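Local coordinates for protein putative mannose-6-phosphate isomerase YvyI (PDB 1QWR) that probably catalyses the interconversion of mannose 6-phosphate and fructose 6-phosphate, as a zinc-dependent type 1 phosphomannose isomerase with cupin domains, at residues E235-G239 / I240-T244; E40-A43 / I44-H47. All blocks are in the same frame, centred on the assembly; numbering follows the deposited sequence.

Contact 1. Residues E235-G239 / I240-T244; sequences ESRKG and ITIKT. With SO4 (sulfate ion), chain D.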
ATOM      1  N   GLU A 235       4.451   5.462 -20.914  1.00 19.50           N
ATOM      2  CA  GLU A 235       4.089   5.306 -22.306  1.00 25.28           C
ATOM      3  C   GLU A 235       2.652   5.730 -22.457  1.00 25.56           C
ATOM      4  O   GLU A 235       1.876   5.660 -21.498  1.00 23.49           O
ATOM      5  CB  GLU A 235       4.309   3.876 -22.781  1.00 28.89           C
ATOM      6  CG  GLU A 235       3.339   2.841 -22.288  1.00 35.51           C
ATOM      7  CD  GLU A 235       3.627   1.494 -22.916  1.00 38.64           C
ATOM      8  OE1 GLU A 235       4.745   0.988 -22.714  1.00 42.51           O
ATOM      9  OE2 GLU A 235       2.753   0.947 -23.615  1.00 42.55           O
ATOM     10  N   SER A 236       2.295   6.215 -23.639  1.00 24.97           N
ATOM     11  CA  SER A 236       0.933   6.667 -23.848  1.00 28.37           C
ATOM     12  C   SER A 236       0.301   6.098 -25.087  1.00 28.98           C
ATOM     13  O   SER A 236       0.968   5.903 -26.107  1.00 31.04           O
ATOM     14  CB  SER A 236       0.865   8.197 -23.950  1.00 29.61           C
ATOM     15  OG  SER A 236       1.189   8.826 -22.725  1.00 31.94           O
ATOM     16  N   ARG A 237      -0.998   5.834 -25.006  0.50 28.61           N
ATOM     17  CA  ARG A 237      -1.745   5.370 -26.162  0.50 27.80           C
ATOM     18  C   ARG A 237      -3.040   6.160 -26.142  0.51 26.98           C
ATOM     19  O   ARG A 237      -3.187   7.095 -25.348  0.49 27.19           O
ATOM     20  CB  ARG A 237      -2.009   3.859 -26.120  0.52 28.38           C
ATOM     21  CG  ARG A 237      -2.943   3.354 -25.043  0.56 27.73           C
ATOM     22  CD  ARG A 237      -3.374   1.932 -25.400  0.56 27.61           C
ATOM     23  NE  ARG A 237      -4.100   1.252 -24.332  0.44 24.85           N
ATOM     24  CZ  ARG A 237      -3.531   0.768 -23.233  0.44 25.88           C
ATOM     25  NH1 ARG A 237      -2.223   0.892 -23.056  0.58 24.61           N
ATOM     26  NH2 ARG A 237      -4.266   0.148 -22.317  0.44 24.07           N
ATOM     27  N   LYS A 238      -3.988   5.803 -26.996  1.00 26.69           N
ATOM     28  CA  LYS A 238      -5.237   6.550 -27.040  1.00 26.07           C
ATOM     29  C   LYS A 238      -5.925   6.526 -25.679  1.00 24.89           C
ATOM     30  O   LYS A 238      -6.075   5.462 -25.073  1.00 22.79           O
ATOM     31  CB  LYS A 238      -6.193   5.966 -28.071  1.00 28.54           C
ATOM     32  CG  LYS A 238      -7.471   6.761 -28.194  1.00 31.79           C
ATOM     33  CD  LYS A 238      -8.457   6.118 -29.156  1.00 33.55           C
ATOM     34  CE  LYS A 238      -9.082   4.897 -28.538  1.00 37.00           C
ATOM     35  NZ  LYS A 238     -10.275   4.475 -29.307  1.00 41.33           N
ATOM     36  N   GLY A 239      -6.313   7.707 -25.210  1.00 22.76           N
ATOM     37  CA  GLY A 239      -7.013   7.841 -23.940  1.00 24.40           C
ATOM     38  C   GLY A 239      -6.261   7.543 -22.647  1.00 22.35           C
ATOM     39  O   GLY A 239      -6.831   7.715 -21.575  1.00 20.61           O
ATOM     40  N   ILE A 240      -4.991   7.159 -22.715  1.00 20.27           N
ATOM     41  CA  ILE A 240      -4.279   6.824 -21.469  1.00 19.43           C
ATOM     42  C   ILE A 240      -2.759   6.958 -21.461  1.00 19.15           C
ATOM     43  O   ILE A 240      -2.090   6.695 -22.463  1.00 20.81           O
ATOM     44  CB  ILE A 240      -4.645   5.362 -21.033  1.00 17.67           C
ATOM     45  CG1 ILE A 240      -3.987   4.996 -19.696  1.00 18.41           C
ATOM     46  CG2 ILE A 240      -4.236   4.370 -22.139  1.00 13.42           C
ATOM     47  CD1 ILE A 240      -4.437   3.595 -19.161  1.00 19.06           C
ATOM     48  N   THR A 241      -2.226   7.417 -20.330  1.00 19.27           N
ATOM     49  CA  THR A 241      -0.782   7.482 -20.142  1.00 18.57           C
ATOM     50  C   THR A 241      -0.510   6.509 -18.987  1.00 17.40           C
ATOM     51  O   THR A 241      -1.166   6.593 -17.958  1.00 19.62           O
ATOM     52  CB  THR A 241      -0.328   8.883 -19.755  1.00 20.12           C
ATOM     53  OG1 THR A 241      -0.393   9.722 -20.917  1.00 21.70           O
ATOM     54  CG2 THR A 241       1.091   8.866 -19.232  1.00 20.85           C
ATOM     55  N   ILE A 242       0.430   5.584 -19.167  1.00 16.23           N
ATOM     56  CA  ILE A 242       0.747   4.608 -18.126  1.00 14.87           C
ATOM     57  C   ILE A 242       2.149   4.821 -17.608  1.00 17.51           C
ATOM     58  O   ILE A 242       3.105   4.818 -18.392  1.00 18.67           O
ATOM     59  CB  ILE A 242       0.660   3.156 -18.659  1.00 15.97           C
ATOM     60  CG1 ILE A 242      -0.752   2.906 -19.186  1.00 17.78           C
ATOM     61  CG2 ILE A 242       1.028   2.147 -17.550  1.00 15.91           C
ATOM     62  CD1 ILE A 242      -0.930   1.578 -19.906  1.00 24.28           C
ATOM     63  N   LYS A 243       2.277   5.038 -16.306  1.00 14.10           N
ATOM     64  CA  LYS A 243       3.611   5.176 -15.725  1.00 14.87           C
ATOM     65  C   LYS A 243       3.865   3.877 -14.991  1.00 18.40           C
ATOM     66  O   LYS A 243       2.981   3.400 -14.244  1.00 16.20           O
ATOM     67  CB  LYS A 243       3.667   6.342 -14.740  1.00 14.73           C
ATOM     68  CG  LYS A 243       5.065   6.609 -14.182  1.00 20.75           C
ATOM     69  CD  LYS A 243       5.090   8.038 -13.655  1.00 25.30           C
ATOM     70  CE  LYS A 243       6.461   8.485 -13.148  1.00 31.22           C
ATOM     71  NZ  LYS A 243       6.366   9.953 -12.778  1.00 33.20           N
ATOM     72  N   THR A 244       5.039   3.293 -15.242  1.00 16.35           N
ATOM     73  CA  THR A 244       5.490   2.058 -14.602  1.00 18.50           C
ATOM     74  C   THR A 244       6.458   2.525 -13.515  1.00 19.80           C
ATOM     75  O   THR A 244       7.532   3.067 -13.816  1.00 20.56           O
ATOM     76  CB  THR A 244       6.241   1.156 -15.604  1.00 18.72           C
ATOM     77  OG1 THR A 244       5.352   0.764 -16.660  1.00 19.60           O
ATOM     78  CG2 THR A 244       6.780  -0.095 -14.903  1.00 18.73           C
TER
HETATM   79  S   SO4 D 603      -3.538  -2.251 -20.211  1.00 76.70           S
HETATM   80  O1  SO4 D 603      -2.641  -3.208 -19.531  1.00 76.05           O
HETATM   81  O2  SO4 D 603      -2.894  -0.915 -20.223  1.00 76.48           O
HETATM   82  O3  SO4 D 603      -3.819  -2.698 -21.592  1.00 75.80           O
HETATM   83  O4  SO4 D 603      -4.807  -2.191 -19.467  1.00 77.08           O
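Arg-237 and Ile-240 close a two-residue beta hairpin, whose strands run antiparallel at 158° and are joined by a type II turn with Gly-239 at positive phi (68°). Glu-235 and Ile-242 form a hydrogen-bonded pair, Ile-242 N giving its hydrogen almost straight to Glu-235 O at 2.7 Å. At the turn, Arg-237 N reaches Ile-240 O at 2.9 Å. Between these pairs Ser-236 OG and Thr-241 OG1 lie 2.6 Å apart in a hydrogen bond. The other face carries Glu-235, Arg-237, Ile-240 and Ile-242. In the Arg-237 conformer described here, one of two modelled, CG stands between backbone N and carbonyl carbon (chi1 67°), and the chain runs extended alongside Ile-240, whose CG2 sits 3.8 Å above the guanidinium centre. A sulfate, probably from the crystallisation liquor, comes in at the guanidinium edge: Arg-237 NH2 binds its O2 at 2.7 Å, NH1 only weakly. Ile-242 CD1 lies 3.2 Å from the same O2, and Ala-265 N also bonds the sulfate. Glu-263 takes Arg-237 NH2 on its O and Lys-238 NZ in a salt bridge. Strand 240-247 pairs on with strand 252-259, and Ile-240 packs on Trp-256 and Ile-258 there and on Met-264 of strand 261-264.

Contact 2. Residues E40-A43 / I44-H47; sequences ECWA and ISAH
Trp-42 and His-47 are brought together by their first torsions: Trp-42 CG lies anti to its carbonyl carbon (chi1 -71°), His-47 CG anti to its backbone N (chi1 -164°), and the two side chains cross obliquely. The six-membered ring of Trp-42 turns its edge toward the face of the imidazole in an offset edge-to-face pair, planes at 83° and centroids 5.8 Å apart. The closest atoms are Trp-42 CZ3 and His-47 CB at 3.9 Å, with His-47 ND1 slightly farther from CZ3. Ser-45 OG lies 3.8 Å from Trp-42 CE3, oblique to the ring. Trp-42 NE1 donates to Glu-40 OE1 at 2.7 Å, nearly in the ring plane and onto the anti lone pair of the carboxylate, which also bridges to Lys-88; Lys-16 makes a cation-pi contact with the indole. Ser-45 OG accepts from His-47 N at 3.1 Å, an ST turn, and also bonds Gly-50 O; His-47 NE2 is held by Glu-114. A leucine in place of Trp-42 would probably open a gap beside the His-47 ring and leave Glu-40 OE1 leaning on Lys-88. Buried strand 38-44 runs between strands 9-17 and 85-92, with a classic beta bulge at Ala-43 and Ile-44 opposite Thr-87, then leads into the loop of Ser-45 and His-47.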
ATOM      1  N   GLU A  40      -5.735   4.404   8.462  1.00 15.79           N
ATOM      2  CA  GLU A  40      -5.608   3.482   7.332  1.00 17.35           C
ATOM      3  C   GLU A  40      -6.902   2.914   6.771  1.00 16.55           C
ATOM      4  O   GLU A  40      -7.842   2.615   7.504  1.00 18.03           O
ATOM      5  CB  GLU A  40      -4.701   2.295   7.712  1.00 15.41           C
ATOM      6  CG  GLU A  40      -3.398   2.671   8.458  1.00 17.30           C
ATOM      7  CD  GLU A  40      -2.400   1.507   8.601  1.00 21.73           C
ATOM      8  OE1 GLU A  40      -2.799   0.327   8.480  1.00 19.77           O
ATOM      9  OE2 GLU A  40      -1.197   1.782   8.856  1.00 22.52           O
ATOM     10  N   CYS A  41      -6.931   2.803   5.449  1.00 14.94           N
ATOM     11  CA  CYS A  41      -8.020   2.154   4.753  1.00 14.52           C
ATOM     12  C   CYS A  41      -7.342   0.920   4.128  1.00 16.46           C
ATOM     13  O   CYS A  41      -6.480   1.075   3.264  1.00 14.22           O
ATOM     14  CB  CYS A  41      -8.567   3.021   3.623  1.00 14.56           C
ATOM     15  SG  CYS A  41      -9.751   2.129   2.560  1.00 20.33           S
ATOM     16  N   TRP A  42      -7.681  -0.278   4.608  1.00 14.76           N
ATOM     17  CA  TRP A  42      -7.163  -1.529   4.056  1.00 15.05           C
ATOM     18  C   TRP A  42      -8.142  -1.746   2.891  1.00 17.50           C
ATOM     19  O   TRP A  42      -9.271  -2.227   3.063  1.00 19.61           O
ATOM     20  CB  TRP A  42      -7.241  -2.630   5.128  1.00 13.51           C
ATOM     21  CG  TRP A  42      -6.209  -2.398   6.227  1.00 15.89           C
ATOM     22  CD1 TRP A  42      -5.638  -1.207   6.586  1.00 14.48           C
ATOM     23  CD2 TRP A  42      -5.638  -3.393   7.095  1.00 15.94           C
ATOM     24  NE1 TRP A  42      -4.740  -1.401   7.625  1.00 16.23           N
ATOM     25  CE2 TRP A  42      -4.726  -2.735   7.951  1.00 14.79           C
ATOM     26  CE3 TRP A  42      -5.814  -4.776   7.227  1.00 17.96           C
ATOM     27  CZ2 TRP A  42      -3.987  -3.416   8.926  1.00 16.58           C
ATOM     28  CZ3 TRP A  42      -5.078  -5.457   8.197  1.00 15.43           C
ATOM     29  CH2 TRP A  42      -4.179  -4.772   9.031  1.00 14.40           C
ATOM     30  N   ALA A  43      -7.675  -1.341   1.709  1.00 15.51           N
ATOM     31  CA  ALA A  43      -8.451  -1.298   0.462  1.00 12.68           C
ATOM     32  C   ALA A  43      -8.574  -2.592  -0.334  1.00 14.00           C
ATOM     33  O   ALA A  43      -9.658  -2.955  -0.784  1.00 16.71           O
ATOM     34  CB  ALA A  43      -7.861  -0.170  -0.414  1.00 11.94           C
ATOM     35  N   ILE A  44      -7.458  -3.256  -0.564  1.00 13.57           N
ATOM     36  CA  ILE A  44      -7.512  -4.579  -1.198  1.00 14.70           C
ATOM     37  C   ILE A  44      -6.736  -5.389  -0.154  1.00 15.14           C
ATOM     38  O   ILE A  44      -5.518  -5.291  -0.035  1.00 14.99           O
ATOM     39  CB  ILE A  44      -6.818  -4.632  -2.564  1.00 13.09           C
ATOM     40  CG1 ILE A  44      -7.580  -3.740  -3.575  1.00 15.91           C
ATOM     41  CG2 ILE A  44      -6.837  -6.082  -3.094  1.00 12.34           C
ATOM     42  CD1 ILE A  44      -6.949  -2.334  -3.808  1.00 11.85           C
ATOM     43  N   SER A  45      -7.455  -6.169   0.637  1.00 15.07           N
ATOM     44  CA  SER A  45      -6.809  -6.899   1.713  1.00 15.08           C
ATOM     45  C   SER A  45      -7.297  -8.311   1.914  1.00 16.07           C
ATOM     46  O   SER A  45      -8.495  -8.573   1.819  1.00 15.82           O
ATOM     47  CB  SER A  45      -7.033  -6.133   3.033  1.00 16.31           C
ATOM     48  OG  SER A  45      -6.775  -6.929   4.200  1.00 14.18           O
ATOM     49  N   ALA A  46      -6.356  -9.213   2.179  1.00 15.12           N
ATOM     50  CA  ALA A  46      -6.688 -10.585   2.531  1.00 15.60           C
ATOM     51  C   ALA A  46      -5.979 -10.849   3.868  1.00 16.41           C
ATOM     52  O   ALA A  46      -5.777 -12.002   4.280  1.00 14.81           O
ATOM     53  CB  ALA A  46      -6.205 -11.575   1.480  1.00 16.48           C
ATOM     54  N   HIS A  47      -5.594  -9.786   4.563  1.00 15.87           N
ATOM     55  CA  HIS A  47      -4.915 -10.012   5.837  1.00 16.30           C
ATOM     56  C   HIS A  47      -5.963 -10.419   6.873  1.00 16.57           C
ATOM     57  O   HIS A  47      -7.029  -9.818   6.947  1.00 16.39           O
ATOM     58  CB  HIS A  47      -4.163  -8.757   6.305  1.00 15.75           C
ATOM     59  CG  HIS A  47      -3.155  -9.048   7.376  1.00 17.37           C
ATOM     60  ND1 HIS A  47      -3.505  -9.231   8.701  1.00 15.78           N
ATOM     61  CD2 HIS A  47      -1.830  -9.308   7.296  1.00 16.73           C
ATOM     62  CE1 HIS A  47      -2.436  -9.595   9.387  1.00 18.96           C
ATOM     63  NE2 HIS A  47      -1.406  -9.652   8.560  1.00 19.26           N
TER

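Contact 2 comes first along the chain, in the range of the type I catalytic domain; contact 1 follows some 190 residues later, on the hairpin of strands 233-237 and 240-247, the second of which belongs to the C-terminal cupin region. Their centres are 27 Å apart and the nearest atoms about 16 Å, with no touch. A chain of antiparallel pairings nonetheless connects them: strand 38-44 pairs with 9-17, which pairs with 296-299, then 271-276, 312-318, 252-259 and finally 240-247. Contact 2 is buried near the middle of the molecule, with the side chain of Trp-42 about 11 Å from the zinc ion; contact 1 is a surface hairpin away from the annotated sites. The pairing of 9-17 with 296-299 thus links N-terminal catalytic and C-terminal cupin regions.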